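Local coordinates for protein dihydrofolate reductase (Enterococcus faecalis, PDB 4M7U) that catalyses the NADPH-dependent reduction of dihydrofolate to tetrahydrofolate, a central step of folate metabolism, at residues T47-R52 and S108-E113; H86-I91 and K112-A117. All coordinates share one frame; numbering follows the deposited sequence.

In the fold
Both contacts converge on helix 108-114, contact 1 using its N-terminal part and contact 2 its C-terminal part, with Lys112 and Glu113 common to the two. Their centres lie about 8 Å apart, and the packing runs on between them where Val49 CG1 meets Ile91 CD1 at 4.0 Å. The bound NADP touches both: its pyrophosphate, ribose 2'-phosphate and adenine are gripped by residues of contact 1, while contact 2 lines the adenine with the start of helix 88-97. Glu113, which accepts a hydrogen bond from the adenine amino group, stands at the junction. Together they form much of the adenosine half of the cofactor pocket.

Contact 1 (T47-R52 and S108-E113); sequences TLVLGR and SVVFKE. With NAP (NADP nicotinamide-adenine-dinucleotide phosphate), chain B.
Gly51 and Val110 make the closest apolar contact between strand 47-51 and helix 108-114, with Val110 CG2 lying 3.4 Å from Gly51 CA. Without a side chain, Gly51 leaves room for this methyl and for O5B of NADP, the oxygen linking ribose and phosphate. The other branch of Val110, CG1, lies anti to its backbone N (chi1 -179°) and turns to the strand, where it reaches CG1 of Val49 at 4.5 Å. No hydrogen bond joins the two segments directly; the polar link between them runs through the cofactor.

From the strand side, Arg52 N, in the first turn of helix 52-57, donates to the ribose oxygen O4B of NADP at 3.1 Å. Its guanidinium meets the 2'-phosphate at its edge, with the phosphorus in its plane: NE reaches NADP O2X at 2.6 Å, and NH2 donates to O1X at 3.0 Å in a nearly straight bond (169°). This two-pronged grip fixes the rotation of the group, and NH1 has a second partner in a salt bridge to Glu56. From the helix side, the first-turn amides face the pyrophosphate. Val109 N donates to NADP O1N at 3.0 Å, Val110 N makes a weak bond to O1A, and Ser108 N approaches O2N too closely for its length to be trusted. The helix N-terminus probably helps to stabilise the negative charge. One turn on, Glu113 OE2 accepts from the adenine amino group N6A at 2.9 Å.

The cofactor thus spans the C-terminal edge of the parallel strands, as in dihydrofolate reductases generally. Strand 47-51 lies between strands 67-71 and 101-104 in the central sheet; Val49 and Val110 both pack on Ile104 of the latter, beneath helix 108-114.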
loop_
_atom_site.group_PDB
_atom_site.type_symbol
_atom_site.label_atom_id
_atom_site.label_comp_id
_atom_site.label_asym_id
_atom_site.label_seq_id
_atom_site.Cartn_x
_atom_site.Cartn_y
_atom_site.Cartn_z
ATOM N N THR A 47 -3.309 -0.511 -10.510
ATOM C CA THR A 47 -3.841 -1.618 -9.734
ATOM C C THR A 47 -3.459 -1.466 -8.262
ATOM O O THR A 47 -2.334 -1.079 -7.934
ATOM C CB THR A 47 -3.377 -2.979 -10.295
ATOM O OG1 THR A 47 -3.861 -3.111 -11.637
ATOM C CG2 THR A 47 -3.938 -4.125 -9.451
ATOM N N LEU A 48 -4.412 -1.737 -7.380
ATOM C CA LEU A 48 -4.173 -1.669 -5.949
ATOM C C LEU A 48 -4.345 -3.076 -5.337
ATOM O O LEU A 48 -5.384 -3.721 -5.541
ATOM C CB LEU A 48 -5.155 -0.684 -5.311
ATOM C CG LEU A 48 -5.066 -0.570 -3.787
ATOM C CD1 LEU A 48 -3.733 0.075 -3.383
ATOM C CD2 LEU A 48 -6.246 0.209 -3.221
ATOM N N VAL A 49 -3.332 -3.547 -4.606
ATOM C CA VAL A 49 -3.367 -4.879 -3.980
ATOM C C VAL A 49 -3.595 -4.752 -2.481
ATOM O O VAL A 49 -2.839 -4.060 -1.798
ATOM C CB VAL A 49 -2.043 -5.660 -4.204
ATOM C CG1 VAL A 49 -2.111 -7.047 -3.548
ATOM C CG2 VAL A 49 -1.753 -5.789 -5.693
ATOM N N LEU A 50 -4.631 -5.421 -1.971
ATOM C CA LEU A 50 -4.972 -5.353 -0.550
ATOM C C LEU A 50 -5.172 -6.751 0.061
ATOM O O LEU A 50 -5.861 -7.595 -0.521
ATOM C CB LEU A 50 -6.259 -4.543 -0.352
ATOM C CG LEU A 50 -6.306 -3.087 -0.808
ATOM C CD1 LEU A 50 -7.718 -2.524 -0.609
ATOM C CD2 LEU A 50 -5.302 -2.288 0.001
ATOM N N GLY A 51 -4.589 -6.993 1.237
ATOM C CA GLY A 51 -4.885 -8.215 1.969
ATOM C C GLY A 51 -6.350 -8.201 2.373
ATOM O O GLY A 51 -6.971 -7.127 2.418
ATOM N N ARG A 52 -6.917 -9.372 2.667
ATOM C CA ARG A 52 -8.347 -9.446 2.982
ATOM C C ARG A 52 -8.751 -8.554 4.156
ATOM O O ARG A 52 -9.769 -7.856 4.085
ATOM C CB ARG A 52 -8.790 -10.891 3.245
ATOM C CG ARG A 52 -10.237 -10.982 3.743
ATOM C CD ARG A 52 -10.636 -12.397 4.114
ATOM N NE ARG A 52 -9.776 -12.950 5.160
ATOM C CZ ARG A 52 -9.896 -12.669 6.456
ATOM N NH1 ARG A 52 -10.839 -11.834 6.871
ATOM N NH2 ARG A 52 -9.063 -13.217 7.334
ATOM N N SER A 108 -0.294 -5.364 6.916
ATOM C CA SER A 108 1.051 -5.762 7.360
ATOM C C SER A 108 1.603 -7.077 6.756
ATOM O O SER A 108 2.759 -7.133 6.329
ATOM C CB SER A 108 1.121 -5.791 8.889
ATOM O OG SER A 108 2.439 -6.125 9.302
ATOM N N VAL A 109 0.785 -8.129 6.710
ATOM C CA VAL A 109 1.205 -9.390 6.071
ATOM C C VAL A 109 1.565 -9.194 4.597
ATOM O O VAL A 109 2.598 -9.691 4.116
ATOM C CB VAL A 109 0.113 -10.475 6.151
ATOM C CG1 VAL A 109 0.540 -11.707 5.365
ATOM C CG2 VAL A 109 -0.153 -10.851 7.600
ATOM N N VAL A 110 0.712 -8.464 3.884
ATOM C CA VAL A 110 0.952 -8.184 2.479
ATOM C C VAL A 110 2.247 -7.412 2.265
ATOM O O VAL A 110 3.039 -7.757 1.384
ATOM C CB VAL A 110 -0.247 -7.454 1.854
ATOM C CG1 VAL A 110 -0.005 -7.177 0.380
ATOM C CG2 VAL A 110 -1.474 -8.321 1.984
ATOM N N PHE A 111 2.480 -6.379 3.077
ATOM C CA PHE A 111 3.728 -5.588 2.972
ATOM C C PHE A 111 4.992 -6.442 3.169
ATOM O O PHE A 111 5.929 -6.394 2.366
ATOM C CB PHE A 111 3.727 -4.455 4.002
ATOM C CG PHE A 111 2.877 -3.273 3.618
ATOM C CD1 PHE A 111 2.874 -2.782 2.319
ATOM C CD2 PHE A 111 2.104 -2.629 4.573
ATOM C CE1 PHE A 111 2.089 -1.668 1.977
ATOM C CE2 PHE A 111 1.326 -1.524 4.246
ATOM C CZ PHE A 111 1.317 -1.048 2.939
ATOM N N LYS A 112 5.010 -7.225 4.243
ATOM C CA LYS A 112 6.149 -8.091 4.555
ATOM C C LYS A 112 6.458 -9.098 3.432
ATOM O O LYS A 112 7.618 -9.391 3.166
ATOM C CB LYS A 112 5.883 -8.833 5.862
ATOM C CG LYS A 112 7.103 -9.469 6.511
ATOM C CD LYS A 112 6.669 -10.375 7.661
ATOM C CE LYS A 112 7.492 -10.120 8.913
ATOM N NZ LYS A 112 8.933 -10.382 8.674
ATOM N N GLU A 113 5.421 -9.619 2.773
ATOM C CA GLU A 113 5.614 -10.600 1.700
ATOM C C GLU A 113 6.020 -9.990 0.394
ATOM O O GLU A 113 6.726 -10.616 -0.390
ATOM C CB GLU A 113 4.301 -11.303 1.377
ATOM C CG GLU A 113 3.701 -12.070 2.470
ATOM C CD GLU A 113 2.337 -12.541 2.065
ATOM O OE1 GLU A 113 1.544 -11.700 1.558
ATOM O OE2 GLU A 113 2.082 -13.755 2.218
HETATM P PA NAP B . -3.778 -7.779 5.870
HETATM O O1A NAP B . -2.290 -7.877 5.413
HETATM O O2A NAP B . -4.487 -6.587 5.255
HETATM O O5B NAP B . -4.551 -9.056 5.397
HETATM C C5B NAP B . -4.129 -10.324 5.807
HETATM C C4B NAP B . -4.821 -11.399 5.030
HETATM O O4B NAP B . -4.642 -11.333 3.545
HETATM C C3B NAP B . -4.715 -12.853 5.425
HETATM O O3B NAP B . -5.232 -13.308 6.618
HETATM C C2B NAP B . -5.115 -13.539 4.173
HETATM O O2B NAP B . -6.453 -13.746 3.906
HETATM C C1B NAP B . -4.259 -12.730 3.223
HETATM N N9A NAP B . -3.035 -12.982 2.528
HETATM C C8A NAP B . -1.890 -12.341 2.763
HETATM N N7A NAP B . -0.877 -12.993 2.002
HETATM C C5A NAP B . -1.464 -14.067 1.330
HETATM C C6A NAP B . -0.927 -15.025 0.461
HETATM N N6A NAP B . 0.474 -14.987 0.131
HETATM N N1A NAP B . -1.738 -15.951 -0.044
HETATM C C2A NAP B . -3.075 -15.977 0.266
HETATM N N3A NAP B . -3.610 -15.027 1.132
HETATM C C4A NAP B . -2.785 -14.097 1.638
HETATM O O3 NAP B . -3.908 -7.747 7.446
HETATM P PN NAP B . -2.799 -7.231 8.457
HETATM O O1N NAP B . -1.601 -8.233 8.478
HETATM O O2N NAP B . -2.293 -5.848 8.111
HETATM O O5D NAP B . -3.541 -7.143 9.853
HETATM C C5D NAP B . -4.928 -6.904 9.822
HETATM C C4D NAP B . -5.769 -7.449 10.961
HETATM O O4D NAP B . -5.127 -8.260 12.022
HETATM C C3D NAP B . -6.811 -6.568 11.650
HETATM O O3D NAP B . -8.103 -6.833 11.497
HETATM C C2D NAP B . -6.323 -6.428 13.065
HETATM O O2D NAP B . -7.178 -6.069 14.086
HETATM C C1D NAP B . -5.376 -7.586 13.303
HETATM N N1N NAP B . -4.399 -7.684 14.360
HETATM C C2N NAP B . -4.658 -7.695 15.791
HETATM C C3N NAP B . -3.511 -7.929 16.783
HETATM C C7N NAP B . -3.869 -8.591 18.063
HETATM O O7N NAP B . -4.697 -9.493 18.040
HETATM N N7N NAP B . -3.591 -7.930 19.297
HETATM C C4N NAP B . -2.036 -7.797 16.326
HETATM C C5N NAP B . -1.870 -7.483 14.814
HETATM C C6N NAP B . -3.091 -7.286 13.897
HETATM P P2B NAP B . -7.119 -15.052 4.476
HETATM O O1X NAP B . -7.009 -15.048 6.036
HETATM O O2X NAP B . -8.628 -15.025 4.082
HETATM O O3X NAP B . -6.402 -16.253 3.906
#

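Contact 2 (H86-I91 and K112-A117); sequences HSVEEI and KELIPA. With NAP (NADP nicotinamide-adenine-dinucleotide phosphate), chain B.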
loop_
_atom_site.group_PDB
_atom_site.type_symbol
_atom_site.label_atom_id
_atom_site.label_comp_id
_atom_site.label_asym_id
_atom_site.label_seq_id
_atom_site.Cartn_x
_atom_site.Cartn_y
_atom_site.Cartn_z
ATOM N N HIS A 86 -4.962 -15.585 -4.812
ATOM C CA HIS A 86 -4.742 -16.496 -3.687
ATOM C C HIS A 86 -3.285 -16.803 -3.357
ATOM O O HIS A 86 -3.003 -17.722 -2.590
ATOM C CB HIS A 86 -5.500 -17.805 -3.918
ATOM C CG HIS A 86 -6.940 -17.613 -4.267
ATOM N ND1 HIS A 86 -7.912 -17.395 -3.317
ATOM C CD2 HIS A 86 -7.573 -17.599 -5.467
ATOM C CE1 HIS A 86 -9.083 -17.260 -3.913
ATOM N NE2 HIS A 86 -8.908 -17.378 -5.212
ATOM N N SER A 87 -2.360 -16.047 -3.934
ATOM C CA SER A 87 -0.953 -16.257 -3.639
ATOM C C SER A 87 -0.115 -15.101 -4.142
ATOM O O SER A 87 -0.528 -14.363 -5.048
ATOM C CB SER A 87 -0.448 -17.554 -4.266
ATOM O OG SER A 87 -0.420 -17.444 -5.675
ATOM N N VAL A 88 1.060 -14.962 -3.535
ATOM C CA VAL A 88 2.064 -14.004 -3.963
ATOM C C VAL A 88 2.430 -14.246 -5.413
ATOM O O VAL A 88 2.503 -13.298 -6.201
ATOM C CB VAL A 88 3.326 -14.101 -3.093
ATOM C CG1 VAL A 88 4.480 -13.332 -3.723
ATOM C CG2 VAL A 88 3.032 -13.564 -1.712
ATOM N N GLU A 89 2.633 -15.514 -5.770
ATOM C CA GLU A 89 2.995 -15.873 -7.143
ATOM C C GLU A 89 1.970 -15.316 -8.121
ATOM O O GLU A 89 2.335 -14.685 -9.114
ATOM C CB GLU A 89 3.136 -17.393 -7.314
ATOM C CG GLU A 89 4.230 -18.036 -6.449
ATOM C CD GLU A 89 3.870 -18.096 -4.958
ATOM O OE1 GLU A 89 2.681 -18.302 -4.628
ATOM O OE2 GLU A 89 4.774 -17.927 -4.112
ATOM N N GLU A 90 0.692 -15.519 -7.805
ATOM C CA GLU A 90 -0.414 -15.061 -8.642
ATOM C C GLU A 90 -0.392 -13.539 -8.808
ATOM O O GLU A 90 -0.588 -13.037 -9.915
ATOM C CB GLU A 90 -1.753 -15.521 -8.042
ATOM C CG GLU A 90 -2.871 -15.765 -9.054
ATOM C CD GLU A 90 -4.203 -16.133 -8.388
ATOM O OE1 GLU A 90 -4.182 -16.679 -7.262
ATOM O OE2 GLU A 90 -5.278 -15.860 -8.980
ATOM N N ILE A 91 -0.146 -12.814 -7.712
ATOM C CA ILE A 91 0.016 -11.359 -7.759
ATOM C C ILE A 91 1.175 -10.985 -8.689
ATOM O O ILE A 91 1.049 -10.101 -9.533
ATOM C CB ILE A 91 0.311 -10.758 -6.360
ATOM C CG1 ILE A 91 -0.857 -10.988 -5.393
ATOM C CG2 ILE A 91 0.630 -9.259 -6.467
ATOM C CD1 ILE A 91 -2.153 -10.319 -5.811
ATOM N N LYS A 112 5.010 -7.225 4.243
ATOM C CA LYS A 112 6.149 -8.091 4.555
ATOM C C LYS A 112 6.458 -9.098 3.432
ATOM O O LYS A 112 7.618 -9.391 3.166
ATOM C CB LYS A 112 5.883 -8.833 5.862
ATOM C CG LYS A 112 7.103 -9.469 6.511
ATOM C CD LYS A 112 6.669 -10.375 7.661
ATOM C CE LYS A 112 7.492 -10.120 8.913
ATOM N NZ LYS A 112 8.933 -10.382 8.674
ATOM N N GLU A 113 5.421 -9.619 2.773
ATOM C CA GLU A 113 5.614 -10.600 1.700
ATOM C C GLU A 113 6.020 -9.990 0.394
ATOM O O GLU A 113 6.726 -10.616 -0.390
ATOM C CB GLU A 113 4.301 -11.303 1.377
ATOM C CG GLU A 113 3.701 -12.070 2.470
ATOM C CD GLU A 113 2.337 -12.541 2.065
ATOM O OE1 GLU A 113 1.544 -11.700 1.558
ATOM O OE2 GLU A 113 2.082 -13.755 2.218
ATOM N N LEU A 114 5.514 -8.793 0.120
ATOM C CA LEU A 114 5.596 -8.252 -1.235
ATOM C C LEU A 114 6.597 -7.116 -1.371
ATOM O O LEU A 114 7.049 -6.814 -2.478
ATOM C CB LEU A 114 4.200 -7.847 -1.736
ATOM C CG LEU A 114 3.429 -9.072 -2.266
ATOM C CD1 LEU A 114 1.944 -8.791 -2.411
ATOM C CD2 LEU A 114 4.011 -9.476 -3.612
ATOM N N ILE A 115 6.955 -6.490 -0.254
ATOM C CA ILE A 115 8.017 -5.482 -0.310
ATOM C C ILE A 115 9.334 -6.006 -0.922
ATOM O O ILE A 115 9.955 -5.286 -1.698
ATOM C CB ILE A 115 8.202 -4.722 1.025
ATOM C CG1 ILE A 115 7.090 -3.674 1.141
ATOM C CG2 ILE A 115 9.577 -4.057 1.100
ATOM C CD1 ILE A 115 7.174 -2.779 2.335
ATOM N N PRO A 116 9.731 -7.273 -0.632
ATOM C CA PRO A 116 10.917 -7.784 -1.344
ATOM C C PRO A 116 10.807 -7.746 -2.879
ATOM O O PRO A 116 11.846 -7.752 -3.537
ATOM C CB PRO A 116 11.013 -9.234 -0.859
ATOM C CG PRO A 116 10.470 -9.172 0.540
ATOM C CD PRO A 116 9.299 -8.212 0.425
ATOM N N ALA A 117 9.592 -7.704 -3.432
ATOM C CA ALA A 117 9.410 -7.606 -4.887
ATOM C C ALA A 117 9.157 -6.169 -5.377
ATOM O O ALA A 117 8.972 -5.938 -6.575
ATOM C CB ALA A 117 8.299 -8.530 -5.363
HETATM P PA NAP B . -3.778 -7.779 5.870
HETATM O O1A NAP B . -2.290 -7.877 5.413
HETATM O O2A NAP B . -4.487 -6.587 5.255
HETATM O O5B NAP B . -4.551 -9.056 5.397
HETATM C C5B NAP B . -4.129 -10.324 5.807
HETATM C C4B NAP B . -4.821 -11.399 5.030
HETATM O O4B NAP B . -4.642 -11.333 3.545
HETATM C C3B NAP B . -4.715 -12.853 5.425
HETATM O O3B NAP B . -5.232 -13.308 6.618
HETATM C C2B NAP B . -5.115 -13.539 4.173
HETATM O O2B NAP B . -6.453 -13.746 3.906
HETATM C C1B NAP B . -4.259 -12.730 3.223
HETATM N N9A NAP B . -3.035 -12.982 2.528
HETATM C C8A NAP B . -1.890 -12.341 2.763
HETATM N N7A NAP B . -0.877 -12.993 2.002
HETATM C C5A NAP B . -1.464 -14.067 1.330
HETATM C C6A NAP B . -0.927 -15.025 0.461
HETATM N N6A NAP B . 0.474 -14.987 0.131
HETATM N N1A NAP B . -1.738 -15.951 -0.044
HETATM C C2A NAP B . -3.075 -15.977 0.266
HETATM N N3A NAP B . -3.610 -15.027 1.132
HETATM C C4A NAP B . -2.785 -14.097 1.638
HETATM O O3 NAP B . -3.908 -7.747 7.446
HETATM P PN NAP B . -2.799 -7.231 8.457
HETATM O O1N NAP B . -1.601 -8.233 8.478
HETATM O O2N NAP B . -2.293 -5.848 8.111
HETATM O O5D NAP B . -3.541 -7.143 9.853
HETATM C C5D NAP B . -4.928 -6.904 9.822
HETATM C C4D NAP B . -5.769 -7.449 10.961
HETATM O O4D NAP B . -5.127 -8.260 12.022
HETATM C C3D NAP B . -6.811 -6.568 11.650
HETATM O O3D NAP B . -8.103 -6.833 11.497
HETATM C C2D NAP B . -6.323 -6.428 13.065
HETATM O O2D NAP B . -7.178 -6.069 14.086
HETATM C C1D NAP B . -5.376 -7.586 13.303
HETATM N N1N NAP B . -4.399 -7.684 14.360
HETATM C C2N NAP B . -4.658 -7.695 15.791
HETATM C C3N NAP B . -3.511 -7.929 16.783
HETATM C C7N NAP B . -3.869 -8.591 18.063
HETATM O O7N NAP B . -4.697 -9.493 18.040
HETATM N N7N NAP B . -3.591 -7.930 19.297
HETATM C C4N NAP B . -2.036 -7.797 16.326
HETATM C C5N NAP B . -1.870 -7.483 14.814
HETATM C C6N NAP B . -3.091 -7.286 13.897
HETATM P P2B NAP B . -7.119 -15.052 4.476
HETATM O O1X NAP B . -7.009 -15.048 6.036
HETATM O O2X NAP B . -8.628 -15.025 4.082
HETATM O O3X NAP B . -6.402 -16.253 3.906
#
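Val88 and Leu114 mark the nearest backbone approach of the two helix segments, their CA atoms 7.3 Å apart, so that side chains alone bridge the gap. Val88 divides its two methyls between different partners. CG1, anti to the backbone N (chi1 167°), lies 3.9 Å from Leu114 CD2, and the two side chains run past each other in opposite senses, flank against flank. CG2 comes to Glu113, 4.0 Å from its CD, covering the aliphatic part and the carbon of the carboxylate. It also reaches NADP N6A at 3.5 Å, so that one methyl helps to enclose the adenine amino group next to its acid partner. The second branch of Leu114, CD1, packs against Ile91 CG2 at 4.3 Å, one turn farther along the first helix; Leu114 thus meets two residues one turn apart on helix 88-97, one with each methyl.

The loop leading into that helix also borders the adenine. His86 O lies 3.3 Å from C2A of the NADP adenine, and Ser87 CA is close to the base as well. Ser87 is the N-cap residue, its OG accepting from Glu90 N at 3.1 Å, while Glu90 OE1 accepts from the amide of His86, one residue before the cap, which approaches 48° out of the carboxylate plane. These two bonds hold the adenine-lining turn in shape, and a bond from His86 ND1 to Thr72 O ties it to the residue just past strand 67-71.

Deeper in the protein, the interface merges with the hydrophobic core on one face of the sheet. Ile91 rests on Ile69, Leu71 and Met85 of strands 67-71 and 83-85, and Leu114 also touches Leu92, so the two helices meet through side chains against the sheet.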